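Local coordinates for protein Cas13d (uncultured Ruminococcus sp, PDB 6IV9) that binds CRISPR RNA and, through two HEPN domains, probably matures it and, guided by it, cleaves target RNA, here held as a protein–crRNA binary complex, at residues Leu496-Met501 and Ser523-Ile528; Lys157-Lys162 and Tyr174-Ile179. The protein carries 2 engineered substitutions. One frame throughout, in Å; residues are numbered along the deposited sequence.

Contact 1: Leu496-Met501 and Ser523-Ile528; sequences LYFSKM and SKFDNI. With nucleotides of chain B.
Phe-525 meets Phe-498, and the two rings carry the contact between the segments. Each side chain reaches out from its own helix toward the other. CZ of Phe-525 lies 3.7 Å from CE2 of Phe-498. The rings meet obliquely, with planes inclined at 66° and centroids 5.8 Å apart, and CE2 of Phe-498 sits against both CZ and CE2 of Phe-525. Phe-498 holds CG anti to its own backbone N (chi1 -178°), which extends the ring off helix 497-505 to meet Phe-525. Phe-525 also meets the ring of Phe-553. The contact is thus a small hydrophobic bridge between consecutive helices, 497-505 and 511-535, in the helical body of this crRNA-bound protein. Next along, Asp-526 forms a salt bridge with Lys-529. Asn-527 looks toward the RNA: its ND2 is 3.5 Å from O2 of U23 in chain B, and the same ND2 donates a hydrogen bond to OD1 of Asn-175. With alanine in its place, OD1 of Asn-175 would probably lose its amide donor and a gap would open beside the uracil. Ile-528 then packs on Ile-176 of helix 168-197 and Ser-556 of helix 556-570.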
ATOM      1  N   LEU A 496      -1.511 -18.463 -10.317  1.00 27.18           N
ATOM      2  CA  LEU A 496      -2.480 -17.986 -11.331  1.00 27.06           C
ATOM      3  C   LEU A 496      -1.895 -16.747 -12.011  1.00 29.28           C
ATOM      4  O   LEU A 496      -1.073 -16.093 -11.417  1.00 29.90           O
ATOM      5  CB  LEU A 496      -3.796 -17.614 -10.650  1.00 27.64           C
ATOM      6  CG  LEU A 496      -4.503 -18.757  -9.937  1.00 33.74           C
ATOM      7  CD1 LEU A 496      -5.774 -18.277  -9.270  1.00 37.57           C
ATOM      8  CD2 LEU A 496      -4.801 -19.880 -10.902  1.00 32.95           C
ATOM      9  N   TYR A 497      -2.367 -16.439 -13.211  1.00 26.96           N
ATOM     10  CA  TYR A 497      -1.905 -15.247 -13.959  1.00 28.25           C
ATOM     11  C   TYR A 497      -2.285 -13.976 -13.199  1.00 28.84           C
ATOM     12  O   TYR A 497      -1.539 -13.023 -13.220  1.00 29.98           O
ATOM     13  CB  TYR A 497      -2.258 -15.347 -15.438  1.00 29.81           C
ATOM     14  CG  TYR A 497      -1.291 -16.261 -16.132  1.00 29.45           C
ATOM     15  CD1 TYR A 497       0.005 -15.865 -16.363  1.00 29.11           C
ATOM     16  CD2 TYR A 497      -1.632 -17.557 -16.442  1.00 33.62           C
ATOM     17  CE1 TYR A 497       0.931 -16.707 -16.947  1.00 32.66           C
ATOM     18  CE2 TYR A 497      -0.724 -18.415 -17.034  1.00 37.47           C
ATOM     19  CZ  TYR A 497       0.562 -17.990 -17.290  1.00 36.90           C
ATOM     20  OH  TYR A 497       1.464 -18.829 -17.849  1.00 35.70           O
ATOM     21  N   PHE A 498      -3.425 -13.999 -12.523  1.00 29.30           N
ATOM     22  CA  PHE A 498      -3.831 -12.786 -11.780  1.00 27.14           C
ATOM     23  C   PHE A 498      -2.778 -12.477 -10.710  1.00 25.87           C
ATOM     24  O   PHE A 498      -2.409 -11.336 -10.588  1.00 26.22           O
ATOM     25  CB  PHE A 498      -5.232 -12.936 -11.191  1.00 27.42           C
ATOM     26  CG  PHE A 498      -5.687 -11.693 -10.476  1.00 28.37           C
ATOM     27  CD1 PHE A 498      -6.327 -10.680 -11.157  1.00 29.79           C
ATOM     28  CD2 PHE A 498      -5.415 -11.514  -9.137  1.00 31.41           C
ATOM     29  CE1 PHE A 498      -6.712  -9.526 -10.502  1.00 31.62           C
ATOM     30  CE2 PHE A 498      -5.810 -10.364  -8.482  1.00 34.51           C
ATOM     31  CZ  PHE A 498      -6.450  -9.370  -9.170  1.00 29.27           C
ATOM     32  N   SER A 499      -2.309 -13.501  -9.999  1.00 23.10           N
ATOM     33  CA  SER A 499      -1.279 -13.357  -8.941  1.00 25.06           C
ATOM     34  C   SER A 499       0.024 -12.856  -9.563  1.00 28.40           C
ATOM     35  O   SER A 499       0.629 -11.987  -9.014  1.00 24.96           O
ATOM     36  CB  SER A 499      -1.054 -14.663  -8.246  1.00 27.21           C
ATOM     37  OG  SER A 499      -2.259 -15.179  -7.753  1.00 30.90           O
ATOM     38  N   LYS A 500       0.399 -13.423 -10.698  1.00 24.80           N
ATOM     39  CA  LYS A 500       1.635 -13.026 -11.411  1.00 24.02           C
ATOM     40  C   LYS A 500       1.507 -11.572 -11.883  1.00 24.00           C
ATOM     41  O   LYS A 500       2.490 -10.887 -11.929  1.00 23.72           O
ATOM     42  CB  LYS A 500       1.983 -14.066 -12.479  1.00 25.65           C
ATOM     43  CG  LYS A 500       2.371 -15.418 -11.912  1.00 29.58           C
ATOM     44  CD  LYS A 500       2.805 -16.433 -12.945  1.00 32.80           C
ATOM     45  CE  LYS A 500       1.689 -17.298 -13.470  1.00 31.61           C
ATOM     46  NZ  LYS A 500       2.193 -18.579 -14.003  1.00 32.18           N
ATOM     47  N   MET A 501       0.304 -11.167 -12.268  1.00 24.74           N
ATOM     48  CA  MET A 501       0.074  -9.781 -12.721  1.00 25.68           C
ATOM     49  C   MET A 501       0.321  -8.839 -11.544  1.00 28.62           C
ATOM     50  O   MET A 501       0.927  -7.826 -11.740  1.00 27.65           O
ATOM     51  CB  MET A 501      -1.352  -9.597 -13.218  1.00 26.70           C
ATOM     52  CG  MET A 501      -1.635  -8.214 -13.665  1.00 27.39           C
ATOM     53  SD  MET A 501      -3.226  -8.101 -14.466  1.00 32.31           S
ATOM     54  CE  MET A 501      -4.337  -8.347 -13.096  1.00 36.80           C
ATOM     55  N   SER A 523      -6.360  -9.384   2.325  1.00 22.05           N
ATOM     56  CA  SER A 523      -7.504  -9.316   3.256  1.00 23.27           C
ATOM     57  C   SER A 523      -8.838  -9.418   2.496  1.00 23.05           C
ATOM     58  O   SER A 523      -9.694 -10.145   2.922  1.00 23.53           O
ATOM     59  CB  SER A 523      -7.414  -8.050   4.031  1.00 25.54           C
ATOM     60  OG  SER A 523      -8.480  -7.971   4.933  1.00 36.64           O
ATOM     61  N   LYS A 524      -8.986  -8.695   1.400  1.00 19.01           N
ATOM     62  CA  LYS A 524     -10.254  -8.714   0.637  1.00 22.07           C
ATOM     63  C   LYS A 524     -10.510 -10.101   0.035  1.00 22.71           C
ATOM     64  O   LYS A 524     -11.606 -10.576   0.149  1.00 22.02           O
ATOM     65  CB  LYS A 524     -10.263  -7.589  -0.394  1.00 23.57           C
ATOM     66  CG  LYS A 524     -10.014  -6.202   0.168  1.00 24.87           C
ATOM     67  CD  LYS A 524     -10.786  -5.889   1.409  1.00 28.64           C
ATOM     68  CE  LYS A 524     -10.324  -4.629   2.101  1.00 34.08           C
ATOM     69  NZ  LYS A 524     -11.286  -4.180   3.126  1.00 35.85           N
ATOM     70  N   PHE A 525      -9.510 -10.722  -0.572  1.00 21.63           N
ATOM     71  CA  PHE A 525      -9.714 -12.075  -1.147  1.00 22.50           C
ATOM     72  C   PHE A 525     -10.058 -13.071  -0.034  1.00 22.71           C
ATOM     73  O   PHE A 525     -10.869 -13.920  -0.236  1.00 23.52           O
ATOM     74  CB  PHE A 525      -8.518 -12.505  -1.990  1.00 23.10           C
ATOM     75  CG  PHE A 525      -8.496 -11.931  -3.381  1.00 21.82           C
ATOM     76  CD1 PHE A 525      -9.313 -12.432  -4.370  1.00 24.57           C
ATOM     77  CD2 PHE A 525      -7.659 -10.887  -3.703  1.00 22.50           C
ATOM     78  CE1 PHE A 525      -9.290 -11.901  -5.645  1.00 24.52           C
ATOM     79  CE2 PHE A 525      -7.639 -10.361  -4.979  1.00 23.94           C
ATOM     80  CZ  PHE A 525      -8.447 -10.874  -5.950  1.00 23.92           C
ATOM     81  N   ASP A 526      -9.423 -12.938   1.116  1.00 23.38           N
ATOM     82  CA  ASP A 526      -9.682 -13.844   2.257  1.00 25.96           C
ATOM     83  C   ASP A 526     -11.144 -13.693   2.687  1.00 26.67           C
ATOM     84  O   ASP A 526     -11.782 -14.685   2.942  1.00 27.70           O
ATOM     85  CB  ASP A 526      -8.734 -13.507   3.399  1.00 27.97           C
ATOM     86  CG  ASP A 526      -8.454 -14.642   4.362  1.00 36.74           C
ATOM     87  OD1 ASP A 526      -8.890 -15.741   4.109  1.00 37.31           O
ATOM     88  OD2 ASP A 526      -7.774 -14.396   5.345  1.00 41.83           O
ATOM     89  N   ASN A 527     -11.634 -12.464   2.749  1.00 22.16           N
ATOM     90  CA  ASN A 527     -13.044 -12.213   3.126  1.00 24.25           C
ATOM     91  C   ASN A 527     -13.990 -12.799   2.076  1.00 24.74           C
ATOM     92  O   ASN A 527     -14.956 -13.426   2.438  1.00 24.30           O
ATOM     93  CB  ASN A 527     -13.316 -10.723   3.286  1.00 23.87           C
ATOM     94  CG  ASN A 527     -12.739 -10.174   4.566  1.00 27.14           C
ATOM     95  OD1 ASN A 527     -12.559 -10.898   5.519  1.00 32.19           O
ATOM     96  ND2 ASN A 527     -12.436  -8.897   4.583  1.00 29.51           N
ATOM     97  N   ILE A 528     -13.677 -12.579   0.809  1.00 22.34           N
ATOM     98  CA  ILE A 528     -14.540 -13.070  -0.294  1.00 22.44           C
ATOM     99  C   ILE A 528     -14.586 -14.594  -0.232  1.00 23.15           C
ATOM    100  O   ILE A 528     -15.648 -15.140  -0.336  1.00 24.89           O
ATOM    101  CB  ILE A 528     -14.019 -12.559  -1.647  1.00 22.73           C
ATOM    102  CG1 ILE A 528     -14.141 -11.037  -1.765  1.00 26.37           C
ATOM    103  CG2 ILE A 528     -14.707 -13.282  -2.784  1.00 24.77           C
ATOM    104  CD1 ILE A 528     -13.295 -10.423  -2.830  1.00 24.59           C
TER
ATOM    105  P     U B  23     -19.743  -6.183  11.405  1.00 25.24           P
ATOM    106  OP1   U B  23     -20.356  -7.499  11.154  1.00 26.33           O
ATOM    107  OP2   U B  23     -18.632  -6.027  12.320  1.00 25.83           O
ATOM    108  O5'   U B  23     -19.263  -5.678   9.964  1.00 24.65           O
ATOM    109  C5'   U B  23     -18.288  -4.624   9.787  1.00 24.90           C
ATOM    110  C4'   U B  23     -17.638  -4.797   8.414  1.00 24.59           C
ATOM    111  O4'   U B  23     -16.833  -6.002   8.479  1.00 23.40           O
ATOM    112  C3'   U B  23     -18.642  -5.050   7.277  1.00 23.88           C
ATOM    113  O3'   U B  23     -18.228  -4.381   6.105  1.00 25.87           O
ATOM    114  C2'   U B  23     -18.578  -6.542   7.065  1.00 24.08           C
ATOM    115  O2'   U B  23     -19.025  -6.979   5.781  1.00 26.54           O
ATOM    116  C1'   U B  23     -17.108  -6.840   7.374  1.00 24.42           C
ATOM    117  N1    U B  23     -16.940  -8.240   7.789  1.00 24.54           N
ATOM    118  C2    U B  23     -16.223  -9.093   6.968  1.00 28.42           C
ATOM    119  O2    U B  23     -15.707  -8.733   5.944  1.00 30.90           O
ATOM    120  N3    U B  23     -16.182 -10.400   7.386  1.00 29.88           N
ATOM    121  C4    U B  23     -16.771 -10.934   8.484  1.00 29.78           C
ATOM    122  O4    U B  23     -16.659 -12.139   8.703  1.00 40.39           O
ATOM    123  C5    U B  23     -17.474  -9.991   9.301  1.00 27.92           C
ATOM    124  C6    U B  23     -17.522  -8.708   8.937  1.00 24.58           C
TER

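Contact 2: Lys157-Lys162 and Tyr174-Ile179; sequences KRFFGK and YNILDI
Phe-159 faces Ile-176 at the nearest approach of the two backbones, where their CA atoms are 9.7 Å apart. Residues 157-160 are the last turn of helix 152-160. Gly-161 leaves the helix with a positive phi of 83°, in the left-handed region that glycine enters easily. Its N still bonds to O of Lys-157, at 2.8 Å. Residues 174-179 run as unbroken helix inside helix 168-197. No hydrogen bond joins the two segments. The wide backbone spacing is bridged by apolar side chains.

The ring of Phe-159 does most of the touching. Its CE2 is 3.8 Å from CG2 of Ile-176. CD1 of Ile-176 is 3.8 Å from CD2 of Phe-159. Both methyls converge on CE2, and CD1 also reaches CD2. The branching explains this: CG2 stands anti to the backbone N, while CG1 lies beside it (chi1 -59°) and carries CD1 outward. The ring and the isoleucine lie alongside each other and run opposite ways.

This is hydrophobic packing between the C-terminal turn of helix 152-160 and the early turns of helix 168-197. This part of helix 168-197 also faces the crRNA, for Tyr-174 packs on a sugar of the bound RNA.

Leu-177, the next residue, adds to the contact. Its CB bond does not aim at Phe-159, but the tip leans in and brings CD2 to 4.3 Å from CZ of Phe-159. The other methyl, CD1, sits 4.2 Å above the ring plane of Tyr-174, over its centre. Beyond the pair, the Phe-159 ring meets that of Tyr-550, and Leu-177 touches Arg-754 of helix 713-760.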
ATOM      1  N   LYS A 157     -27.310  -7.392  -8.722  1.00 26.34           N
ATOM      2  CA  LYS A 157     -27.591  -7.756 -10.129  1.00 32.37           C
ATOM      3  C   LYS A 157     -26.290  -7.781 -10.939  1.00 34.65           C
ATOM      4  O   LYS A 157     -26.092  -8.707 -11.669  1.00 33.35           O
ATOM      5  CB  LYS A 157     -28.562  -6.755 -10.741  1.00 33.14           C
ATOM      6  CG  LYS A 157     -29.965  -6.806 -10.174  1.00 45.01           C
ATOM      7  CD  LYS A 157     -30.950  -6.067 -11.031  1.00 48.07           C
ATOM      8  CE  LYS A 157     -31.435  -4.782 -10.413  1.00 55.95           C
ATOM      9  NZ  LYS A 157     -32.048  -3.899 -11.428  1.00 57.50           N
ATOM     10  N   ARG A 158     -25.428  -6.793 -10.758  1.00 30.78           N
ATOM     11  CA  ARG A 158     -24.160  -6.728 -11.518  1.00 33.90           C
ATOM     12  C   ARG A 158     -23.254  -7.924 -11.199  1.00 33.73           C
ATOM     13  O   ARG A 158     -22.665  -8.455 -12.113  1.00 30.12           O
ATOM     14  CB  ARG A 158     -23.473  -5.402 -11.200  1.00 41.05           C
ATOM     15  CG  ARG A 158     -22.013  -5.306 -11.610  1.00 54.90           C
ATOM     16  CD  ARG A 158     -21.336  -4.036 -11.118  1.00 62.45           C
ATOM     17  NE  ARG A 158     -21.030  -3.054 -12.144  1.00 60.21           N
ATOM     18  CZ  ARG A 158     -20.912  -1.747 -11.945  1.00 69.31           C
ATOM     19  NH1 ARG A 158     -19.925  -1.265 -11.210  1.00 49.90           N
ATOM     20  NH2 ARG A 158     -21.770  -0.919 -12.515  1.00 56.90           N
ATOM     21  N   PHE A 159     -23.141  -8.320  -9.937  1.00 27.71           N
ATOM     22  CA  PHE A 159     -22.208  -9.415  -9.585  1.00 27.75           C
ATOM     23  C   PHE A 159     -22.845 -10.805  -9.600  1.00 25.43           C
ATOM     24  O   PHE A 159     -22.116 -11.730  -9.822  1.00 28.81           O
ATOM     25  CB  PHE A 159     -21.590  -9.153  -8.214  1.00 32.43           C
ATOM     26  CG  PHE A 159     -20.622  -8.009  -8.207  1.00 31.46           C
ATOM     27  CD1 PHE A 159     -21.070  -6.714  -8.079  1.00 30.30           C
ATOM     28  CD2 PHE A 159     -19.271  -8.222  -8.364  1.00 38.33           C
ATOM     29  CE1 PHE A 159     -20.183  -5.659  -8.080  1.00 29.49           C
ATOM     30  CE2 PHE A 159     -18.386  -7.162  -8.371  1.00 38.20           C
ATOM     31  CZ  PHE A 159     -18.848  -5.887  -8.230  1.00 31.85           C
ATOM     32  N   PHE A 160     -24.135 -10.920  -9.308  1.00 27.76           N
ATOM     33  CA  PHE A 160     -24.777 -12.251  -9.201  1.00 28.19           C
ATOM     34  C   PHE A 160     -25.934 -12.444 -10.191  1.00 35.32           C
ATOM     35  O   PHE A 160     -26.482 -13.524 -10.194  1.00 36.15           O
ATOM     36  CB  PHE A 160     -25.216 -12.507  -7.760  1.00 28.76           C
ATOM     37  CG  PHE A 160     -24.081 -12.623  -6.780  1.00 28.15           C
ATOM     38  CD1 PHE A 160     -23.370 -13.799  -6.655  1.00 25.97           C
ATOM     39  CD2 PHE A 160     -23.715 -11.555  -5.987  1.00 26.41           C
ATOM     40  CE1 PHE A 160     -22.327 -13.903  -5.757  1.00 28.85           C
ATOM     41  CE2 PHE A 160     -22.669 -11.665  -5.093  1.00 27.04           C
ATOM     42  CZ  PHE A 160     -21.976 -12.834  -4.980  1.00 26.49           C
ATOM     43  N   GLY A 161     -26.331 -11.412 -10.921  1.00 34.67           N
ATOM     44  CA  GLY A 161     -27.412 -11.531 -11.922  1.00 35.73           C
ATOM     45  C   GLY A 161     -28.818 -11.427 -11.354  1.00 41.14           C
ATOM     46  O   GLY A 161     -29.759 -11.489 -12.131  1.00 35.28           O
ATOM     47  N   LYS A 162     -28.962 -11.284 -10.044  1.00 31.34           N
ATOM     48  CA  LYS A 162     -30.302 -11.132  -9.430  1.00 37.06           C
ATOM     49  C   LYS A 162     -30.159 -10.505  -8.044  1.00 35.73           C
ATOM     50  O   LYS A 162     -29.053 -10.416  -7.568  1.00 34.79           O
ATOM     51  CB  LYS A 162     -30.993 -12.490  -9.320  1.00 41.34           C
ATOM     52  CG  LYS A 162     -30.130 -13.593  -8.741  1.00 48.10           C
ATOM     53  CD  LYS A 162     -30.896 -14.831  -8.425  1.00 55.27           C
ATOM     54  CE  LYS A 162     -31.946 -14.598  -7.370  1.00 66.90           C
ATOM     55  NZ  LYS A 162     -33.238 -15.208  -7.758  1.00 81.63           N
ATOM     56  N   TYR A 174     -18.820  -5.615  -1.314  1.00 21.39           N
ATOM     57  CA  TYR A 174     -18.059  -4.457  -0.768  1.00 23.87           C
ATOM     58  C   TYR A 174     -16.573  -4.810  -0.723  1.00 23.40           C
ATOM     59  O   TYR A 174     -15.765  -3.928  -0.856  1.00 24.49           O
ATOM     60  CB  TYR A 174     -18.652  -3.891   0.529  1.00 23.97           C
ATOM     61  CG  TYR A 174     -19.641  -2.787   0.285  1.00 27.34           C
ATOM     62  CD1 TYR A 174     -20.859  -3.067  -0.281  1.00 28.10           C
ATOM     63  CD2 TYR A 174     -19.343  -1.459   0.524  1.00 42.94           C
ATOM     64  CE1 TYR A 174     -21.777  -2.078  -0.554  1.00 35.83           C
ATOM     65  CE2 TYR A 174     -20.251  -0.446   0.255  1.00 43.20           C
ATOM     66  CZ  TYR A 174     -21.478  -0.762  -0.292  1.00 40.96           C
ATOM     67  OH  TYR A 174     -22.404   0.187  -0.603  1.00 41.30           O
ATOM     68  N   ASN A 175     -16.258  -6.071  -0.473  1.00 24.55           N
ATOM     69  CA  ASN A 175     -14.846  -6.519  -0.481  1.00 25.60           C
ATOM     70  C   ASN A 175     -14.267  -6.363  -1.895  1.00 25.93           C
ATOM     71  O   ASN A 175     -13.126  -5.975  -2.005  1.00 23.78           O
ATOM     72  CB  ASN A 175     -14.690  -7.907   0.120  1.00 26.64           C
ATOM     73  CG  ASN A 175     -14.605  -7.831   1.623  1.00 28.70           C
ATOM     74  OD1 ASN A 175     -13.582  -7.489   2.162  1.00 30.40           O
ATOM     75  ND2 ASN A 175     -15.688  -8.108   2.303  1.00 27.25           N
ATOM     76  N   ILE A 176     -15.041  -6.708  -2.923  1.00 22.25           N
ATOM     77  CA  ILE A 176     -14.577  -6.518  -4.327  1.00 25.70           C
ATOM     78  C   ILE A 176     -14.420  -5.020  -4.617  1.00 23.78           C
ATOM     79  O   ILE A 176     -13.449  -4.659  -5.208  1.00 25.43           O
ATOM     80  CB  ILE A 176     -15.475  -7.226  -5.353  1.00 23.52           C
ATOM     81  CG1 ILE A 176     -15.555  -8.731  -5.098  1.00 24.80           C
ATOM     82  CG2 ILE A 176     -15.005  -6.922  -6.756  1.00 24.38           C
ATOM     83  CD1 ILE A 176     -16.592  -9.435  -5.909  1.00 23.01           C
ATOM     84  N   LEU A 177     -15.331  -4.180  -4.140  1.00 23.20           N
ATOM     85  CA  LEU A 177     -15.208  -2.722  -4.387  1.00 24.11           C
ATOM     86  C   LEU A 177     -13.915  -2.195  -3.753  1.00 23.75           C
ATOM     87  O   LEU A 177     -13.326  -1.322  -4.331  1.00 25.02           O
ATOM     88  CB  LEU A 177     -16.427  -1.995  -3.835  1.00 25.22           C
ATOM     89  CG  LEU A 177     -17.759  -2.409  -4.446  1.00 27.16           C
ATOM     90  CD1 LEU A 177     -18.883  -1.547  -3.908  1.00 30.64           C
ATOM     91  CD2 LEU A 177     -17.706  -2.373  -5.954  1.00 27.23           C
ATOM     92  N   ASP A 178     -13.538  -2.726  -2.589  1.00 22.71           N
ATOM     93  CA  ASP A 178     -12.298  -2.339  -1.866  1.00 23.72           C
ATOM     94  C   ASP A 178     -11.071  -2.696  -2.713  1.00 22.90           C
ATOM     95  O   ASP A 178     -10.122  -1.955  -2.701  1.00 20.44           O
ATOM     96  CB  ASP A 178     -12.217  -2.979  -0.486  1.00 23.26           C
ATOM     97  CG  ASP A 178     -13.167  -2.358   0.516  1.00 31.87           C
ATOM     98  OD1 ASP A 178     -13.640  -1.268   0.243  1.00 33.54           O
ATOM     99  OD2 ASP A 178     -13.419  -2.976   1.547  1.00 32.58           O
ATOM    100  N   ILE A 179     -11.117  -3.843  -3.379  1.00 21.68           N
ATOM    101  CA  ILE A 179      -9.997  -4.259  -4.260  1.00 22.60           C
ATOM    102  C   ILE A 179      -9.861  -3.209  -5.366  1.00 24.67           C
ATOM    103  O   ILE A 179      -8.764  -2.817  -5.675  1.00 22.19           O
ATOM    104  CB  ILE A 179     -10.275  -5.651  -4.855  1.00 23.84           C
ATOM    105  CG1 ILE A 179     -10.137  -6.749  -3.800  1.00 25.73           C
ATOM    106  CG2 ILE A 179      -9.392  -5.912  -6.058  1.00 23.82           C
ATOM    107  CD1 ILE A 179     -10.612  -8.097  -4.239  1.00 24.66           C
TER

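In the fold
From the N terminus, contact 2 comes first. It closes a short loop of 11 residues between helix 152-160 and helix 168-197. Contact 1 follows more than 300 residues later and closes a loop of 21 residues between helices 497-505 and 511-535. The two are in series, so neither nests in nor crosses the other. Even so, their centres lie within about 15 Å of each other, because helix 168-197 lies against helix 511-535. A salt bridge joins them: NZ of Lys-524 is 2.9 Å from OD2 of Asp-178. CB of Lys-524 packs on CG1 of Ile-179 at 3.5 Å. Distant parts of the sequence thus meet beside the RNA.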